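Local coordinates for protein DsbA-like disulfide oxidoreductase (Wolbachia endosymbiont of Drosophila melanogaster, PDB 6EEZ) that acts as a thiol-disulfide exchange protein of the thioredoxin superfamily and serves as a disulfide isomerase, at residues I36-C48 and R69-A82. Numbering follows the deposited sequence. Where two conformers were deposited one is given.
Sequences IAVGFLDYSCGHC and RDAPILGNASLKAA
Asp42, just past the end of strand 36-41, links its carboxylate to the loop 71-75 and to Ser78. Asp42 OD2 accepts Ile73 N at 2.8 Å, nearly along the C-O axis. Leu74 N reaches the same Asp42 OD2 at 2.9 Å from the syn side, 31° out of the carboxylate plane. Asp42 OD1 takes Ser44 N at 2.8 Å, an Asx turn within the type I turn 42-45. The hydroxyl of Ser78 also donates to Asp42 OD1, at an unusually short, doubtful length, and accepts from Ser44 OG. With CG anti to the backbone N (chi1 -177°), the carboxylate extends between these donors.

Parallel pairing joins strands 36-41 and 65-70, with Arg69 N 2.8 Å from Gly39 O; Leu41 N to Arg69 O and Ala71 N to Leu41 O continue it. Connected through helices 46-50 and 52-60, the strands form a beta-alpha-beta crossover of the thioredoxin fold. One water bridges Leu41 O and Asp70 OD1, while Asp70 OD2 bonds to Tyr96 OH; a second links Tyr43 N to Ser78 O.

Apolar contacts flank the bonds. Arg69 lays CB and CG over one face of the Phe40 ring, CG 4.1 Å from its centroid, while its guanidinium runs on to Ser147. Tyr43 CD2 meets Ala81 CB at 3.9 Å, and Leu74 CD1 lies 3.5 Å from Cys45 CB in the conformer given.

Three backbone N-H donors thus fix the rotation of Asp42's carboxylate, anchoring to the loop before helix 76-91 the turn that leads into the CxxC pair Cys45 and Cys48, which forms a disulfide in the crystal, though in the conformer given Cys45 SG and Cys48 SG are 3.1 Å apart.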
ATOM      1  N   ILE A  36       7.366  -8.597  -8.328  1.00 31.26           N
ATOM      2  CA  ILE A  36       6.713  -7.391  -7.874  1.00 30.68           C
ATOM      3  C   ILE A  36       5.563  -7.729  -6.929  1.00 30.42           C
ATOM      4  O   ILE A  36       4.649  -8.478  -7.285  1.00 31.04           O
ATOM      5  CB  ILE A  36       6.198  -6.590  -9.084  1.00 30.58           C
ATOM      6  CG1 ILE A  36       7.374  -6.263 -10.014  1.00 31.49           C
ATOM      7  CG2 ILE A  36       5.448  -5.347  -8.662  1.00 29.93           C
ATOM      8  CD1 ILE A  36       6.975  -5.657 -11.317  1.00 32.13           C
ATOM      9  N   ALA A  37       5.628  -7.195  -5.717  1.00 31.08           N
ATOM     10  CA  ALA A  37       4.544  -7.349  -4.767  1.00 30.42           C
ATOM     11  C   ALA A  37       3.689  -6.088  -4.786  1.00 30.01           C
ATOM     12  O   ALA A  37       4.215  -4.990  -4.964  1.00 30.17           O
ATOM     13  CB  ALA A  37       5.092  -7.613  -3.386  1.00 30.57           C
ATOM     14  N   VAL A  38       2.376  -6.242  -4.627  1.00 26.93           N
ATOM     15  CA  VAL A  38       1.464  -5.104  -4.583  1.00 26.86           C
ATOM     16  C   VAL A  38       0.542  -5.206  -3.368  1.00 26.60           C
ATOM     17  O   VAL A  38      -0.330  -6.082  -3.303  1.00 26.23           O
ATOM     18  CB  VAL A  38       0.631  -5.005  -5.865  1.00 26.84           C
ATOM     19  CG1 VAL A  38      -0.087  -3.679  -5.915  1.00 27.28           C
ATOM     20  CG2 VAL A  38       1.519  -5.200  -7.120  1.00 27.67           C
ATOM     21  N   GLY A  39       0.745  -4.306  -2.400  1.00 27.10           N
ATOM     22  CA  GLY A  39       0.072  -4.396  -1.109  1.00 27.32           C
ATOM     23  C   GLY A  39      -1.087  -3.426  -1.048  1.00 27.83           C
ATOM     24  O   GLY A  39      -0.949  -2.289  -1.497  1.00 28.70           O
ATOM     25  N   PHE A  40      -2.230  -3.894  -0.537  1.00 27.96           N
ATOM     26  CA  PHE A  40      -3.450  -3.076  -0.397  1.00 29.04           C
ATOM     27  C   PHE A  40      -3.814  -2.930   1.071  1.00 29.67           C
ATOM     28  O   PHE A  40      -4.101  -3.922   1.727  1.00 28.85           O
ATOM     29  CB  PHE A  40      -4.621  -3.696  -1.165  1.00 28.47           C
ATOM     30  CG  PHE A  40      -4.430  -3.729  -2.659  1.00 27.99           C
ATOM     31  CD1 PHE A  40      -3.680  -4.728  -3.249  1.00 27.35           C
ATOM     32  CD2 PHE A  40      -5.008  -2.760  -3.469  1.00 28.64           C
ATOM     33  CE1 PHE A  40      -3.514  -4.776  -4.624  1.00 27.26           C
ATOM     34  CE2 PHE A  40      -4.843  -2.785  -4.828  1.00 28.49           C
ATOM     35  CZ  PHE A  40      -4.091  -3.808  -5.419  1.00 27.85           C
ATOM     36  N   LEU A  41      -3.808  -1.689   1.568  1.00 33.02           N
ATOM     37  CA  LEU A  41      -3.894  -1.396   3.009  1.00 33.54           C
ATOM     38  C   LEU A  41      -4.804  -0.203   3.333  1.00 33.96           C
ATOM     39  O   LEU A  41      -4.909   0.749   2.571  1.00 34.56           O
ATOM     40  CB  LEU A  41      -2.485  -1.122   3.580  1.00 34.90           C
ATOM     41  CG  LEU A  41      -1.722  -2.325   4.175  1.00 34.56           C
ATOM     42  CD1 LEU A  41      -1.205  -3.410   3.139  1.00 33.87           C
ATOM     43  CD2 LEU A  41      -0.565  -1.826   5.041  1.00 35.45           C
ATOM     44  N   ASP A  42      -5.470  -0.300   4.477  1.00 32.67           N
ATOM     45  CA  ASP A  42      -6.172   0.806   5.118  1.00 33.51           C
ATOM     46  C   ASP A  42      -5.398   1.066   6.402  1.00 34.91           C
ATOM     47  O   ASP A  42      -5.156   0.139   7.180  1.00 35.42           O
ATOM     48  CB  ASP A  42      -7.630   0.458   5.411  1.00 33.40           C
ATOM     49  CG  ASP A  42      -8.406   1.609   6.003  1.00 34.49           C
ATOM     50  OD1 ASP A  42      -8.004   2.154   7.071  1.00 35.94           O
ATOM     51  OD2 ASP A  42      -9.442   1.971   5.393  1.00 34.23           O
ATOM     52  N   TYR A  43      -4.988   2.311   6.622  1.00 35.37           N
ATOM     53  CA  TYR A  43      -4.142   2.613   7.771  1.00 37.19           C
ATOM     54  C   TYR A  43      -4.819   2.379   9.141  1.00 38.41           C
ATOM     55  O   TYR A  43      -4.125   2.112  10.130  1.00 39.96           O
ATOM     56  CB  TYR A  43      -3.650   4.052   7.668  1.00 37.97           C
ATOM     57  CG  TYR A  43      -2.579   4.227   6.632  1.00 37.47           C
ATOM     58  CD1 TYR A  43      -1.409   3.475   6.680  1.00 37.90           C
ATOM     59  CD2 TYR A  43      -2.724   5.148   5.611  1.00 36.81           C
ATOM     60  CE1 TYR A  43      -0.435   3.629   5.730  1.00 37.27           C
ATOM     61  CE2 TYR A  43      -1.750   5.320   4.671  1.00 36.66           C
ATOM     62  CZ  TYR A  43      -0.611   4.555   4.726  1.00 36.51           C
ATOM     63  OH  TYR A  43       0.357   4.713   3.761  1.00 36.41           O
ATOM     64  N   SER A  44      -6.150   2.459   9.209  1.00 39.62           N
ATOM     65  CA  SER A  44      -6.863   2.289  10.480  1.00 40.45           C
ATOM     66  C   SER A  44      -7.258   0.831  10.733  1.00 40.27           C
ATOM     67  O   SER A  44      -7.854   0.511  11.759  1.00 41.40           O
ATOM     68  CB  SER A  44      -8.127   3.162  10.518  1.00 40.74           C
ATOM     69  OG  SER A  44      -7.884   4.486  10.053  1.00 41.45           O
ATOM     70  N   CYS A  45      -6.932  -0.054   9.800  1.00 37.30           N
ATOM     71  CA  CYS A  45      -7.290  -1.465   9.925  0.63 37.10           C
ATOM     72  C   CYS A  45      -6.302  -2.200  10.843  1.00 38.09           C
ATOM     73  O   CYS A  45      -5.086  -2.117  10.663  1.00 38.60           O
ATOM     74  CB  CYS A  45      -7.358  -2.098   8.517  0.63 35.41           C
ATOM     75  SG  CYS A  45      -6.734  -3.749   8.316  0.63 35.59           S
ATOM     76  N   GLY A  46      -6.834  -2.911  11.833  1.00 37.63           N
ATOM     77  CA  GLY A  46      -6.012  -3.607  12.818  1.00 38.92           C
ATOM     78  C   GLY A  46      -5.014  -4.597  12.214  1.00 38.49           C
ATOM     79  O   GLY A  46      -3.873  -4.675  12.676  1.00 39.32           O
ATOM     80  N   HIS A  47      -5.437  -5.378  11.209  1.00 35.16           N
ATOM     81  CA  HIS A  47      -4.541  -6.356  10.596  1.00 35.17           C
ATOM     82  C   HIS A  47      -3.535  -5.662   9.709  1.00 35.32           C
ATOM     83  O   HIS A  47      -2.422  -6.132   9.593  1.00 36.28           O
ATOM     84  CB  HIS A  47      -5.297  -7.419   9.792  1.00 33.77           C
ATOM     85  CG  HIS A  47      -6.036  -8.387  10.652  1.00 34.18           C
ATOM     86  ND1 HIS A  47      -7.311  -8.137  11.111  1.00 35.14           N
ATOM     87  CD2 HIS A  47      -5.670  -9.575  11.182  1.00 35.40           C
ATOM     88  CE1 HIS A  47      -7.707  -9.138  11.879  1.00 36.94           C
ATOM     89  NE2 HIS A  47      -6.729 -10.023  11.945  1.00 37.11           N
ATOM     90  N   CYS A  48      -3.906  -4.543   9.104  1.00 34.32           N
ATOM     91  CA  CYS A  48      -2.958  -3.783   8.294  0.60 34.61           C
ATOM     92  C   CYS A  48      -1.850  -3.248   9.204  1.00 36.17           C
ATOM     93  O   CYS A  48      -0.679  -3.314   8.867  1.00 36.58           O
ATOM     94  CB  CYS A  48      -3.635  -2.628   7.541  0.60 33.56           C
ATOM     95  SG  CYS A  48      -4.659  -3.118   6.095  0.60 32.13           S
ATOM     96  N   ARG A  69      -0.564   0.323  -2.408  1.00 32.85           N
ATOM     97  CA  ARG A  69      -1.890   0.803  -2.774  1.00 33.32           C
ATOM     98  C   ARG A  69      -2.707   1.196  -1.570  1.00 33.36           C
ATOM     99  O   ARG A  69      -3.159   0.358  -0.807  1.00 32.13           O
ATOM    100  CB  ARG A  69      -2.627  -0.255  -3.567  1.00 32.71           C
ATOM    101  CG  ARG A  69      -2.019  -0.439  -4.914  1.00 33.84           C
ATOM    102  CD  ARG A  69      -2.022   0.877  -5.659  1.00 36.14           C
ATOM    103  NE  ARG A  69      -1.997   0.621  -7.078  1.00 37.05           N
ATOM    104  CZ  ARG A  69      -3.039   0.652  -7.895  1.00 37.42           C
ATOM    105  NH1 ARG A  69      -4.239   0.992  -7.473  1.00 37.20           N
ATOM    106  NH2 ARG A  69      -2.845   0.379  -9.166  1.00 37.65           N
ATOM    107  N   ASP A  70      -2.871   2.502  -1.420  1.00 35.39           N
ATOM    108  CA  ASP A  70      -3.637   3.075  -0.332  1.00 35.93           C
ATOM    109  C   ASP A  70      -5.107   2.912  -0.674  1.00 35.49           C
ATOM    110  O   ASP A  70      -5.599   3.555  -1.604  1.00 36.10           O
ATOM    111  CB  ASP A  70      -3.258   4.546  -0.135  1.00 37.27           C
ATOM    112  CG  ASP A  70      -1.902   4.706   0.520  1.00 37.70           C
ATOM    113  OD1 ASP A  70      -1.774   4.363   1.714  1.00 38.07           O
ATOM    114  OD2 ASP A  70      -0.955   5.143  -0.161  1.00 37.65           O
ATOM    115  N   ALA A  71      -5.787   2.034   0.056  1.00 31.96           N
ATOM    116  CA  ALA A  71      -7.180   1.681  -0.256  1.00 31.30           C
ATOM    117  C   ALA A  71      -8.054   1.905   0.958  1.00 32.36           C
ATOM    118  O   ALA A  71      -8.527   0.952   1.577  1.00 32.19           O
ATOM    119  CB  ALA A  71      -7.276   0.247  -0.716  1.00 29.33           C
ATOM    120  N   PRO A  72      -8.256   3.175   1.319  1.00 33.59           N
ATOM    121  CA  PRO A  72      -9.091   3.514   2.470  1.00 35.42           C
ATOM    122  C   PRO A  72     -10.545   3.073   2.256  1.00 36.20           C
ATOM    123  O   PRO A  72     -11.161   3.487   1.260  1.00 36.55           O
ATOM    124  CB  PRO A  72      -8.966   5.034   2.550  1.00 36.53           C
ATOM    125  CG  PRO A  72      -8.653   5.450   1.156  1.00 35.69           C
ATOM    126  CD  PRO A  72      -7.794   4.376   0.600  1.00 33.83           C
ATOM    127  N   ILE A  73     -11.066   2.243   3.165  1.00 39.29           N
ATOM    128  CA  ILE A  73     -12.483   1.855   3.170  1.00 39.55           C
ATOM    129  C   ILE A  73     -13.123   1.915   4.571  1.00 40.36           C
ATOM    130  O   ILE A  73     -14.338   1.703   4.716  1.00 40.75           O
ATOM    131  CB  ILE A  73     -12.680   0.420   2.599  1.00 37.80           C
ATOM    132  CG1 ILE A  73     -11.782  -0.586   3.326  1.00 36.99           C
ATOM    133  CG2 ILE A  73     -12.330   0.388   1.139  1.00 36.54           C
ATOM    134  CD1 ILE A  73     -12.116  -2.030   3.058  1.00 35.81           C
ATOM    135  N   LEU A  74     -12.331   2.224   5.600  1.00 42.45           N
ATOM    136  CA  LEU A  74     -12.837   2.176   6.976  1.00 43.39           C
ATOM    137  C   LEU A  74     -13.237   3.546   7.524  1.00 45.64           C
ATOM    138  O   LEU A  74     -13.415   3.707   8.731  1.00 47.06           O
ATOM    139  CB  LEU A  74     -11.806   1.521   7.895  1.00 43.32           C
ATOM    140  CG  LEU A  74     -11.516   0.043   7.581  1.00 42.16           C
ATOM    141  CD1 LEU A  74     -10.452  -0.501   8.509  1.00 42.31           C
ATOM    142  CD2 LEU A  74     -12.772  -0.817   7.671  1.00 42.13           C
ATOM    143  N   GLY A  75     -13.395   4.522   6.635  1.00 47.58           N
ATOM    144  CA  GLY A  75     -13.967   5.806   7.016  1.00 50.15           C
ATOM    145  C   GLY A  75     -13.130   7.056   6.774  1.00 50.02           C
ATOM    146  O   GLY A  75     -12.105   7.055   6.074  1.00 48.22           O
ATOM    147  N   ASN A  76     -13.590   8.136   7.384  1.00 51.84           N
ATOM    148  CA  ASN A  76     -13.056   9.463   7.142  1.00 53.27           C
ATOM    149  C   ASN A  76     -11.579   9.581   7.563  1.00 52.29           C
ATOM    150  O   ASN A  76     -10.749  10.121   6.820  1.00 52.17           O
ATOM    151  CB  ASN A  76     -13.937  10.489   7.871  1.00 57.81           C
ATOM    152  CG  ASN A  76     -13.478  11.902   7.653  1.00 60.42           C
ATOM    153  OD1 ASN A  76     -13.260  12.652   8.610  1.00 63.61           O
ATOM    154  ND2 ASN A  76     -13.311  12.280   6.394  1.00 59.60           N
ATOM    155  N   ALA A  77     -11.265   9.048   8.744  1.00 49.83           N
ATOM    156  CA  ALA A  77      -9.902   9.034   9.277  1.00 48.79           C
ATOM    157  C   ALA A  77      -8.917   8.285   8.349  1.00 47.70           C
ATOM    158  O   ALA A  77      -7.773   8.698   8.188  1.00 47.68           O
ATOM    159  CB  ALA A  77      -9.907   8.407  10.679  1.00 49.26           C
ATOM    160  N   SER A  78      -9.373   7.199   7.729  1.00 45.53           N
ATOM    161  CA  SER A  78      -8.523   6.413   6.832  1.00 44.84           C
ATOM    162  C   SER A  78      -8.270   7.160   5.531  1.00 45.61           C
ATOM    163  O   SER A  78      -7.185   7.104   4.976  1.00 45.34           O
ATOM    164  CB  SER A  78      -9.160   5.063   6.522  1.00 43.76           C
ATOM    165  OG  SER A  78      -9.125   4.195   7.634  1.00 43.42           O
ATOM    166  N   LEU A  79      -9.289   7.857   5.052  1.00 45.44           N
ATOM    167  CA  LEU A  79      -9.190   8.604   3.811  1.00 46.34           C
ATOM    168  C   LEU A  79      -8.222   9.742   3.979  1.00 47.28           C
ATOM    169  O   LEU A  79      -7.431  10.022   3.089  1.00 47.49           O
ATOM    170  CB  LEU A  79     -10.559   9.141   3.390  1.00 47.30           C
ATOM    171  CG  LEU A  79     -10.628   9.926   2.078  1.00 48.60           C
ATOM    172  CD1 LEU A  79     -10.113   9.107   0.914  1.00 47.62           C
ATOM    173  CD2 LEU A  79     -12.055  10.348   1.791  1.00 49.16           C
ATOM    174  N   LYS A  80      -8.297  10.401   5.137  1.00 48.69           N
ATOM    175  CA  LYS A  80      -7.367  11.469   5.489  1.00 49.90           C
ATOM    176  C   LYS A  80      -5.928  10.981   5.528  1.00 49.05           C
ATOM    177  O   LYS A  80      -5.041  11.600   4.947  1.00 49.98           O
ATOM    178  CB  LYS A  80      -7.718  12.062   6.844  1.00 51.05           C
ATOM    179  CG  LYS A  80      -8.934  12.942   6.851  1.00 52.59           C
ATOM    180  CD  LYS A  80      -9.139  13.450   8.254  1.00 54.60           C
ATOM    181  CE  LYS A  80     -10.286  14.432   8.365  1.00 58.62           C
ATOM    182  NZ  LYS A  80     -10.522  14.733   9.790  1.00 61.67           N
ATOM    183  N   ALA A  81      -5.701   9.877   6.225  1.00 42.08           N
ATOM    184  CA  ALA A  81      -4.355   9.360   6.365  1.00 41.24           C
ATOM    185  C   ALA A  81      -3.858   8.880   5.001  1.00 40.72           C
ATOM    186  O   ALA A  81      -2.699   9.081   4.647  1.00 40.69           O
ATOM    187  CB  ALA A  81      -4.306   8.251   7.400  1.00 40.43           C
ATOM    188  N   ALA A  82      -4.755   8.317   4.200  1.00 43.70           N
ATOM    189  CA  ALA A  82      -4.373   7.883   2.867  1.00 43.41           C
ATOM    190  C   ALA A  82      -3.985   9.085   2.015  1.00 44.91           C
ATOM    191  O   ALA A  82      -2.941   9.068   1.368  1.00 44.98           O
ATOM    192  CB  ALA A  82      -5.497   7.096   2.197  1.00 42.81           C
TER
HETATM  193  O   HOH W   1      -4.264   3.576   2.981  1.00 33.54           O
HETATM  194  O   HOH W   2      -5.888   4.434   4.871  1.00 30.64           O